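Local coordinates for transmembrane oligosaccharyl transferase (Archaeoglobus fulgidus, PDB 3WAJ), which belongs to the STT3/AglB family of oligosaccharyl transferases, multi-pass membrane proteins of the GT-C clan, and holds a zinc ion in this model, at residues 293-296 with 297-301; 314-317 with 318-322; 618-621 with 622-626. One frame throughout, in Å; residues are numbered along the deposited sequence.

Interaction 1: residues 293-296 with 297-301; sequences AFYQ and IEKWN
Gln296 reaches forward one turn to Trp300, and Lys299 lays its chain back over Tyr295; both are i to i+4 pairs on the α-helix 278-303, in the transmembrane STT3 part of the chain. The CG methylene of Gln296 sits over the face of the indole, 3.8 Å from the centroid of the six-membered ring of Trp300 and only 12° off the ring normal, a CH-π contact. Beyond it the amide nitrogen stands over the rim of the five-membered ring, the amide plane 54° from that of the indole, and Gln296 NE2 comes 2.9 Å from Trp300 NE1. Both nitrogens are donors, so this close approach is not a hydrogen bond. The glutamine is brought over the indole by a CG set opposite the backbone N (chi1 -176°), followed by a bend at chi2. Its other amide atom turns towards Lys299, with Gln296 OE1 3.8 Å from Lys299 NZ.

On the neighbouring flank Lys299 CG starts beside the backbone N, and an extended chi2 then lays CD over one face of the tyrosine ring, 3.9 Å from the Tyr295 centroid and displaced towards its CE2-CZ side. The chain bends only after CD, at chi3, and the ammonium end runs on past the ring towards Gln296 OE1.

Ile297 and Phe294 belong to the buried flank, where they meet helix 315-332; Phe294 also meets Phe233 edge to face. Glu298 has its carboxylate salt-bridged to Arg243, and Trp300 adds a ring contact with Phe305. Underneath runs the regular backbone bonding, Glu298 N to Phe294 O at 3.0 Å and Trp300 N to Gln296 O at 3.1 Å. The shortest bond of the set joins Ile297 N to Ala293 O, 2.8 Å, while Ile297 CG1 rests 3.2 Å from that same oxygen.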
ATOM      1  N   ALA A 293     -13.865  23.717  30.090  1.00 44.01           N
ATOM      2  CA  ALA A 293     -15.089  23.424  30.832  1.00 43.08           C
ATOM      3  C   ALA A 293     -14.746  22.591  32.059  1.00 51.43           C
ATOM      4  O   ALA A 293     -15.290  22.815  33.148  1.00 49.73           O
ATOM      5  CB  ALA A 293     -16.094  22.718  29.963  1.00 35.22           C
ATOM      6  N   PHE A 294     -13.840  21.632  31.875  1.00 48.17           N
ATOM      7  CA  PHE A 294     -13.350  20.819  32.981  1.00 52.98           C
ATOM      8  C   PHE A 294     -12.707  21.668  34.058  1.00 56.69           C
ATOM      9  O   PHE A 294     -12.932  21.450  35.238  1.00 56.49           O
ATOM     10  CB  PHE A 294     -12.321  19.823  32.480  1.00 50.69           C
ATOM     11  CG  PHE A 294     -12.909  18.523  32.043  1.00 51.43           C
ATOM     12  CD1 PHE A 294     -13.275  17.565  32.979  1.00 48.65           C
ATOM     13  CD2 PHE A 294     -13.086  18.246  30.695  1.00 52.91           C
ATOM     14  CE1 PHE A 294     -13.815  16.347  32.569  1.00 52.18           C
ATOM     15  CE2 PHE A 294     -13.622  17.033  30.285  1.00 52.49           C
ATOM     16  CZ  PHE A 294     -13.987  16.083  31.220  1.00 47.75           C
ATOM     17  N   TYR A 295     -11.879  22.615  33.638  1.00 63.92           N
ATOM     18  CA  TYR A 295     -11.235  23.533  34.558  1.00 49.80           C
ATOM     19  C   TYR A 295     -12.280  24.228  35.416  1.00 47.94           C
ATOM     20  O   TYR A 295     -12.186  24.236  36.651  1.00 57.74           O
ATOM     21  CB  TYR A 295     -10.438  24.586  33.774  1.00 56.48           C
ATOM     22  CG  TYR A 295      -9.788  25.645  34.645  1.00 55.49           C
ATOM     23  CD1 TYR A 295      -8.843  25.299  35.607  1.00 53.76           C
ATOM     24  CD2 TYR A 295     -10.099  26.990  34.488  1.00 54.02           C
ATOM     25  CE1 TYR A 295      -8.239  26.261  36.393  1.00 54.90           C
ATOM     26  CE2 TYR A 295      -9.491  27.963  35.271  1.00 53.44           C
ATOM     27  CZ  TYR A 295      -8.568  27.588  36.222  1.00 58.73           C
ATOM     28  OH  TYR A 295      -7.970  28.550  37.006  1.00 69.15           O
ATOM     29  N   GLN A 296     -13.266  24.809  34.741  1.00 55.97           N
ATOM     30  CA  GLN A 296     -14.389  25.455  35.396  1.00 49.80           C
ATOM     31  C   GLN A 296     -15.183  24.507  36.315  1.00 49.34           C
ATOM     32  O   GLN A 296     -15.609  24.897  37.406  1.00 51.86           O
ATOM     33  CB  GLN A 296     -15.317  26.065  34.345  1.00 50.42           C
ATOM     34  CG  GLN A 296     -16.461  26.838  34.949  1.00 57.21           C
ATOM     35  CD  GLN A 296     -15.995  27.911  35.920  1.00 57.24           C
ATOM     36  OE1 GLN A 296     -15.204  28.788  35.570  1.00 65.36           O
ATOM     37  NE2 GLN A 296     -16.478  27.839  37.149  1.00 51.83           N
ATOM     38  N   ILE A 297     -15.379  23.266  35.882  1.00 44.90           N
ATOM     39  CA  ILE A 297     -16.077  22.299  36.717  1.00 46.79           C
ATOM     40  C   ILE A 297     -15.319  22.128  38.037  1.00 48.39           C
ATOM     41  O   ILE A 297     -15.924  22.172  39.131  1.00 47.84           O
ATOM     42  CB  ILE A 297     -16.305  20.955  35.987  1.00 44.64           C
ATOM     43  CG1 ILE A 297     -17.392  21.124  34.923  1.00 45.79           C
ATOM     44  CG2 ILE A 297     -16.717  19.881  36.959  1.00 35.38           C
ATOM     45  CD1 ILE A 297     -17.558  19.926  34.006  1.00 47.05           C
ATOM     46  N   GLU A 298     -13.997  21.985  37.945  1.00 39.16           N
ATOM     47  CA  GLU A 298     -13.171  21.877  39.148  1.00 41.57           C
ATOM     48  C   GLU A 298     -13.282  23.133  40.049  1.00 44.72           C
ATOM     49  O   GLU A 298     -13.359  23.023  41.284  1.00 41.56           O
ATOM     50  CB  GLU A 298     -11.720  21.550  38.793  1.00 41.95           C
ATOM     51  CG  GLU A 298     -10.853  21.123  39.995  1.00 47.61           C
ATOM     52  CD  GLU A 298     -11.400  19.915  40.763  1.00 54.32           C
ATOM     53  OE1 GLU A 298     -11.999  19.021  40.128  1.00 48.40           O
ATOM     54  OE2 GLU A 298     -11.214  19.855  42.011  1.00 62.49           O
ATOM     55  N   LYS A 299     -13.342  24.314  39.435  1.00 42.66           N
ATOM     56  CA  LYS A 299     -13.459  25.553  40.209  1.00 39.84           C
ATOM     57  C   LYS A 299     -14.736  25.582  41.041  1.00 41.98           C
ATOM     58  O   LYS A 299     -14.700  25.967  42.209  1.00 43.67           O
ATOM     59  CB  LYS A 299     -13.347  26.791  39.310  1.00 38.02           C
ATOM     60  CG  LYS A 299     -11.910  27.079  38.821  1.00 46.15           C
ATOM     61  CD  LYS A 299     -11.855  28.206  37.776  1.00 49.52           C
ATOM     62  CE  LYS A 299     -12.355  29.527  38.352  1.00 54.08           C
ATOM     63  NZ  LYS A 299     -12.414  30.616  37.328  1.00 52.44           N
ATOM     64  N   TRP A 300     -15.850  25.158  40.440  1.00 42.93           N
ATOM     65  CA  TRP A 300     -17.138  25.071  41.132  1.00 41.27           C
ATOM     66  C   TRP A 300     -17.082  24.070  42.270  1.00 44.17           C
ATOM     67  O   TRP A 300     -17.668  24.276  43.337  1.00 47.68           O
ATOM     68  CB  TRP A 300     -18.247  24.663  40.157  1.00 47.73           C
ATOM     69  CG  TRP A 300     -18.664  25.798  39.289  1.00 49.38           C
ATOM     70  CD1 TRP A 300     -18.593  27.133  39.595  1.00 47.80           C
ATOM     71  CD2 TRP A 300     -19.200  25.716  37.963  1.00 46.30           C
ATOM     72  NE1 TRP A 300     -19.062  27.880  38.543  1.00 48.56           N
ATOM     73  CE2 TRP A 300     -19.440  27.037  37.528  1.00 47.72           C
ATOM     74  CE3 TRP A 300     -19.491  24.655  37.100  1.00 46.55           C
ATOM     75  CZ2 TRP A 300     -19.961  27.325  36.264  1.00 48.64           C
ATOM     76  CZ3 TRP A 300     -20.012  24.941  35.846  1.00 47.14           C
ATOM     77  CH2 TRP A 300     -20.237  26.264  35.439  1.00 50.32           C
ATOM     78  N   ASN A 301     -16.378  22.977  42.023  1.00 43.25           N
ATOM     79  CA  ASN A 301     -16.165  21.958  43.034  1.00 41.95           C
ATOM     80  C   ASN A 301     -15.389  22.538  44.217  1.00 41.55           C
ATOM     81  O   ASN A 301     -15.836  22.461  45.369  1.00 37.64           O
ATOM     82  CB  ASN A 301     -15.390  20.797  42.413  1.00 39.18           C
ATOM     83  CG  ASN A 301     -15.294  19.618  43.330  1.00 42.76           C
ATOM     84  OD1 ASN A 301     -14.229  19.022  43.483  1.00 51.27           O
ATOM     85  ND2 ASN A 301     -16.412  19.270  43.958  1.00 39.22           N
TER

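Interaction 2: residues 314-317 with 318-322; sequences KGMP and LAVIV
Pro317 and Leu318 bury the most surface here, with Met316 next, and all three sit in the opening turns of the α-helix 315-332. Pro317 brings a nitrogen with no hydrogen, a residue well suited to the first turn of a helix, where amide hydrogens have no carbonyl a turn earlier to bond. Its CB points away from the following turn, which leaves the carbonyl to make the contact: Ile321 N donates to Pro317 O over 2.8 Å, nearly straight at 167°. Ile321 CG1 leans on the same oxygen at 3.1 Å, put there by a chi1 of -63° that places this branch beside the backbone N.

Leu318 is held at its main-chain end, where its N bonds to Lys314 O at 3.0 Å and its CB lies 3.3 Å from that oxygen. Beyond CB the side chain leads away from the preceding turn and is exposed.

Met316 likewise points away from the next turn. Its link forward is a loose one, CG to Val320 CG2 at 4.5 Å, besides the backbone bond from Val320 N to Met316 O. Both side chains face helix 278-303 and Phe233 of helix 221-234, within the membrane-helical STT3 part.

The chemistry is therefore mostly main chain: carbonyls of 314-317 take the amides of 318-321, methyl and methylene groups crowd round the same oxygens, and the apolar tips are left for other helices and the outer surface.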
ATOM      1  N   LYS A 314     -20.937  14.045  44.622  1.00 72.96           N
ATOM      2  CA  LYS A 314     -21.383  13.479  43.346  1.00 75.50           C
ATOM      3  C   LYS A 314     -21.590  14.603  42.331  1.00 71.54           C
ATOM      4  O   LYS A 314     -21.748  14.362  41.129  1.00 65.47           O
ATOM      5  CB  LYS A 314     -22.683  12.675  43.525  1.00 79.17           C
ATOM      6  CG  LYS A 314     -22.664  11.630  44.649  1.00 82.31           C
ATOM      7  CD  LYS A 314     -24.068  11.078  44.926  1.00 86.09           C
ATOM      8  CE  LYS A 314     -24.132  10.303  46.245  1.00 89.31           C
ATOM      9  NZ  LYS A 314     -25.539   9.986  46.671  1.00 90.69           N
ATOM     10  N   GLY A 315     -21.579  15.834  42.836  1.00 75.72           N
ATOM     11  CA  GLY A 315     -21.858  17.005  42.029  1.00 75.13           C
ATOM     12  C   GLY A 315     -20.955  17.115  40.824  1.00 73.54           C
ATOM     13  O   GLY A 315     -21.428  17.245  39.688  1.00 74.84           O
ATOM     14  N   MET A 316     -19.651  17.052  41.065  1.00 66.42           N
ATOM     15  CA  MET A 316     -18.703  17.207  39.977  1.00 62.06           C
ATOM     16  C   MET A 316     -18.783  16.077  38.939  1.00 59.61           C
ATOM     17  O   MET A 316     -18.924  16.359  37.740  1.00 56.92           O
ATOM     18  CB  MET A 316     -17.276  17.417  40.490  1.00 59.02           C
ATOM     19  CG  MET A 316     -16.269  17.552  39.373  1.00 59.32           C
ATOM     20  SD  MET A 316     -14.630  17.107  39.913  1.00101.20           S
ATOM     21  CE  MET A 316     -14.934  15.393  40.294  1.00 47.27           C
ATOM     22  N   PRO A 317     -18.704  14.804  39.380  1.00 58.22           N
ATOM     23  CA  PRO A 317     -18.802  13.734  38.377  1.00 62.06           C
ATOM     24  C   PRO A 317     -20.098  13.788  37.567  1.00 60.29           C
ATOM     25  O   PRO A 317     -20.054  13.582  36.352  1.00 55.85           O
ATOM     26  CB  PRO A 317     -18.743  12.463  39.225  1.00 58.32           C
ATOM     27  CG  PRO A 317     -17.930  12.859  40.407  1.00 53.25           C
ATOM     28  CD  PRO A 317     -18.394  14.260  40.717  1.00 54.58           C
ATOM     29  N   LEU A 318     -21.223  14.081  38.215  1.00 61.97           N
ATOM     30  CA  LEU A 318     -22.474  14.270  37.479  1.00 62.27           C
ATOM     31  C   LEU A 318     -22.377  15.379  36.415  1.00 55.84           C
ATOM     32  O   LEU A 318     -22.804  15.193  35.273  1.00 53.55           O
ATOM     33  CB  LEU A 318     -23.632  14.562  38.428  1.00 61.62           C
ATOM     34  CG  LEU A 318     -24.994  14.545  37.731  1.00 67.46           C
ATOM     35  CD1 LEU A 318     -25.622  13.156  37.807  1.00 69.38           C
ATOM     36  CD2 LEU A 318     -25.927  15.609  38.302  1.00 69.02           C
ATOM     37  N   ALA A 319     -21.817  16.527  36.787  1.00 49.55           N
ATOM     38  CA  ALA A 319     -21.627  17.625  35.832  1.00 47.26           C
ATOM     39  C   ALA A 319     -20.785  17.158  34.654  1.00 54.48           C
ATOM     40  O   ALA A 319     -20.976  17.607  33.520  1.00 56.90           O
ATOM     41  CB  ALA A 319     -20.963  18.807  36.503  1.00 44.27           C
ATOM     42  N   VAL A 320     -19.845  16.262  34.934  1.00 50.73           N
ATOM     43  CA  VAL A 320     -18.975  15.735  33.897  1.00 53.20           C
ATOM     44  C   VAL A 320     -19.746  14.759  33.006  1.00 56.42           C
ATOM     45  O   VAL A 320     -19.656  14.836  31.782  1.00 56.27           O
ATOM     46  CB  VAL A 320     -17.692  15.094  34.487  1.00 49.63           C
ATOM     47  CG1 VAL A 320     -16.892  14.376  33.404  1.00 45.73           C
ATOM     48  CG2 VAL A 320     -16.834  16.164  35.139  1.00 49.88           C
ATOM     49  N   ILE A 321     -20.499  13.852  33.629  1.00 60.63           N
ATOM     50  CA  ILE A 321     -21.366  12.924  32.902  1.00 64.35           C
ATOM     51  C   ILE A 321     -22.316  13.676  31.968  1.00 69.15           C
ATOM     52  O   ILE A 321     -22.497  13.308  30.798  1.00 70.15           O
ATOM     53  CB  ILE A 321     -22.208  12.084  33.863  1.00 63.72           C
ATOM     54  CG1 ILE A 321     -21.311  11.209  34.744  1.00 60.53           C
ATOM     55  CG2 ILE A 321     -23.199  11.240  33.086  1.00 65.10           C
ATOM     56  CD1 ILE A 321     -20.458  10.259  33.967  1.00 63.05           C
ATOM     57  N   VAL A 322     -22.908  14.741  32.498  1.00 63.80           N
ATOM     58  CA  VAL A 322     -23.855  15.553  31.753  1.00 62.32           C
ATOM     59  C   VAL A 322     -23.158  16.298  30.630  1.00 67.13           C
ATOM     60  O   VAL A 322     -23.638  16.307  29.496  1.00 70.76           O
ATOM     61  CB  VAL A 322     -24.570  16.545  32.678  1.00 62.09           C
ATOM     62  CG1 VAL A 322     -25.112  17.729  31.892  1.00 58.18           C
ATOM     63  CG2 VAL A 322     -25.672  15.832  33.463  1.00 60.45           C
TER

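Interaction 3: residues 618-621 with 622-626; sequences KYYA and MAVWA
Met622 folds back along its own α-helix, 619-627, to meet Tyr619, three residues earlier. Its CB lies 3.4 Å from Tyr619 O, and CG, set beside the backbone N by a chi1 of -61°, comes 3.6 Å from Lys618 O. The sulfur carries the chain onward, and a turn at chi3 (-68°) swings CE to Tyr619 CD2 at 3.7 Å. The two side chains meet at about a right angle, with the methyl oblique to the ring. Ala623 CB touches the same phenol at CE1.

A second tyrosine works differently: Val624 CG2 stands over one face of the Tyr620 ring, 3.9 Å from its centroid, a CH-π contact. Ala621 O accepts the backbone N of Trp625 at 3.2 Å, and Trp625 CD1 lies beside that oxygen at 3.1 Å, which sits in the indole plane.

Lys618 and Met622 have the lysine-to-methionine spacing consistent with the DK motif of archaeal STT3 proteins. Trp625 packs on Trp550 and Trp551 of the WWDYG signature. Backbone bonds thus make this short helix and apolar packing covers its flanks, while Lys618 NZ is held by salt bridges to Asp552 and Glu613 and hydrogen-bonded to Tyr553 OH.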
ATOM      1  N   LYS A 618      -3.125 -12.226  -8.828  1.00 31.00           N
ATOM      2  CA  LYS A 618      -3.976 -11.089  -8.562  1.00 38.12           C
ATOM      3  C   LYS A 618      -5.189 -11.042  -9.484  1.00 40.52           C
ATOM      4  O   LYS A 618      -6.008 -10.128  -9.357  1.00 34.19           O
ATOM      5  CB  LYS A 618      -3.185  -9.770  -8.678  1.00 34.83           C
ATOM      6  CG  LYS A 618      -1.975  -9.644  -7.757  1.00 31.63           C
ATOM      7  CD  LYS A 618      -1.376  -8.240  -7.878  1.00 33.98           C
ATOM      8  CE  LYS A 618      -0.279  -8.017  -6.834  1.00 30.55           C
ATOM      9  NZ  LYS A 618       0.645  -6.890  -7.240  1.00 28.90           N
ATOM     10  N   TYR A 619      -5.307 -11.991 -10.417  1.00 38.21           N
ATOM     11  CA  TYR A 619      -6.427 -11.902 -11.355  1.00 39.72           C
ATOM     12  C   TYR A 619      -7.773 -11.965 -10.624  1.00 36.09           C
ATOM     13  O   TYR A 619      -8.690 -11.203 -10.931  1.00 36.29           O
ATOM     14  CB  TYR A 619      -6.382 -12.924 -12.515  1.00 39.39           C
ATOM     15  CG  TYR A 619      -7.590 -12.710 -13.409  1.00 40.36           C
ATOM     16  CD1 TYR A 619      -8.783 -13.395 -13.176  1.00 40.29           C
ATOM     17  CD2 TYR A 619      -7.569 -11.754 -14.423  1.00 40.61           C
ATOM     18  CE1 TYR A 619      -9.910 -13.161 -13.950  1.00 48.19           C
ATOM     19  CE2 TYR A 619      -8.694 -11.510 -15.211  1.00 44.65           C
ATOM     20  CZ  TYR A 619      -9.859 -12.222 -14.965  1.00 49.04           C
ATOM     21  OH  TYR A 619     -10.986 -12.010 -15.720  1.00 45.88           O
ATOM     22  N   TYR A 620      -7.879 -12.867  -9.656  1.00 33.59           N
ATOM     23  CA  TYR A 620      -9.105 -13.032  -8.881  1.00 35.78           C
ATOM     24  C   TYR A 620      -9.538 -11.709  -8.244  1.00 36.47           C
ATOM     25  O   TYR A 620     -10.705 -11.332  -8.293  1.00 33.87           O
ATOM     26  CB  TYR A 620      -8.877 -14.092  -7.806  1.00 37.53           C
ATOM     27  CG  TYR A 620     -10.060 -14.378  -6.902  1.00 46.62           C
ATOM     28  CD1 TYR A 620     -10.045 -14.004  -5.564  1.00 47.35           C
ATOM     29  CD2 TYR A 620     -11.172 -15.071  -7.374  1.00 52.89           C
ATOM     30  CE1 TYR A 620     -11.112 -14.297  -4.729  1.00 50.57           C
ATOM     31  CE2 TYR A 620     -12.239 -15.360  -6.545  1.00 51.70           C
ATOM     32  CZ  TYR A 620     -12.199 -14.973  -5.228  1.00 52.74           C
ATOM     33  OH  TYR A 620     -13.256 -15.262  -4.404  1.00 61.82           O
ATOM     34  N   ALA A 621      -8.577 -11.010  -7.649  1.00 36.34           N
ATOM     35  CA  ALA A 621      -8.823  -9.705  -7.062  1.00 37.52           C
ATOM     36  C   ALA A 621      -9.421  -8.719  -8.072  1.00 40.39           C
ATOM     37  O   ALA A 621     -10.304  -7.918  -7.722  1.00 42.14           O
ATOM     38  CB  ALA A 621      -7.539  -9.155  -6.478  1.00 40.18           C
ATOM     39  N   MET A 622      -8.937  -8.745  -9.314  1.00 34.07           N
ATOM     40  CA  MET A 622      -9.491  -7.845 -10.333  1.00 35.41           C
ATOM     41  C   MET A 622     -10.939  -8.231 -10.641  1.00 39.74           C
ATOM     42  O   MET A 622     -11.816  -7.369 -10.801  1.00 36.54           O
ATOM     43  CB  MET A 622      -8.627  -7.829 -11.607  1.00 31.54           C
ATOM     44  CG  MET A 622      -7.189  -7.352 -11.376  1.00 32.12           C
ATOM     45  SD  MET A 622      -6.305  -6.883 -12.873  1.00 34.57           S
ATOM     46  CE  MET A 622      -6.121  -8.480 -13.680  1.00 30.47           C
ATOM     47  N   ALA A 623     -11.177  -9.539 -10.708  1.00 35.49           N
ATOM     48  CA  ALA A 623     -12.522 -10.062 -10.937  1.00 36.69           C
ATOM     49  C   ALA A 623     -13.472  -9.649  -9.826  1.00 40.62           C
ATOM     50  O   ALA A 623     -14.585  -9.188 -10.106  1.00 44.00           O
ATOM     51  CB  ALA A 623     -12.507 -11.576 -11.090  1.00 28.45           C
ATOM     52  N   VAL A 624     -13.046  -9.814  -8.571  1.00 40.09           N
ATOM     53  CA  VAL A 624     -13.883  -9.416  -7.433  1.00 43.65           C
ATOM     54  C   VAL A 624     -14.295  -7.947  -7.523  1.00 40.27           C
ATOM     55  O   VAL A 624     -15.485  -7.650  -7.493  1.00 44.53           O
ATOM     56  CB  VAL A 624     -13.244  -9.733  -6.070  1.00 44.19           C
ATOM     57  CG1 VAL A 624     -14.154  -9.248  -4.915  1.00 37.24           C
ATOM     58  CG2 VAL A 624     -12.996 -11.228  -5.947  1.00 35.51           C
ATOM     59  N   TRP A 625     -13.332  -7.040  -7.675  1.00 35.61           N
ATOM     60  CA  TRP A 625     -13.657  -5.618  -7.834  1.00 36.43           C
ATOM     61  C   TRP A 625     -14.600  -5.360  -9.017  1.00 43.05           C
ATOM     62  O   TRP A 625     -15.524  -4.545  -8.922  1.00 41.22           O
ATOM     63  CB  TRP A 625     -12.380  -4.784  -8.032  1.00 34.23           C
ATOM     64  CG  TRP A 625     -11.591  -4.480  -6.781  1.00 40.11           C
ATOM     65  CD1 TRP A 625     -10.537  -5.200  -6.277  1.00 40.91           C
ATOM     66  CD2 TRP A 625     -11.774  -3.366  -5.893  1.00 39.25           C
ATOM     67  NE1 TRP A 625     -10.064  -4.607  -5.131  1.00 35.61           N
ATOM     68  CE2 TRP A 625     -10.801  -3.482  -4.872  1.00 39.68           C
ATOM     69  CE3 TRP A 625     -12.663  -2.284  -5.861  1.00 42.41           C
ATOM     70  CZ2 TRP A 625     -10.692  -2.547  -3.824  1.00 41.76           C
ATOM     71  CZ3 TRP A 625     -12.557  -1.354  -4.815  1.00 40.26           C
ATOM     72  CH2 TRP A 625     -11.578  -1.494  -3.816  1.00 41.10           C
ATOM     73  N   ALA A 626     -14.344  -6.042 -10.136  1.00 36.55           N
ATOM     74  CA  ALA A 626     -15.114  -5.819 -11.358  1.00 40.18           C
ATOM     75  C   ALA A 626     -16.556  -6.267 -11.174  1.00 41.04           C
ATOM     76  O   ALA A 626     -17.479  -5.604 -11.633  1.00 37.36           O
ATOM     77  CB  ALA A 626     -14.472  -6.542 -12.576  1.00 26.55           C
TER

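From the N terminus the three contacts come in series, none nested or crossed, and each spans just one helical turn rather than closing a long loop. Interaction 1 lies near the end of helix 278-303; the chain then passes through the short helix 305-308 and returns on helix 315-332, which opens with interaction 2. Those two meet side by side, with Ile297 CG2 3.4 Å from Met316 CG and Phe294 CE1 3.7 Å from Val320 CG1, tying neighbouring membrane helices. Interaction 3 is remote, its nearest atoms about 39 Å from either: there helix 619-627 packs against helices 630-633, 584-588 and 678-684, beside the WWDYG segment.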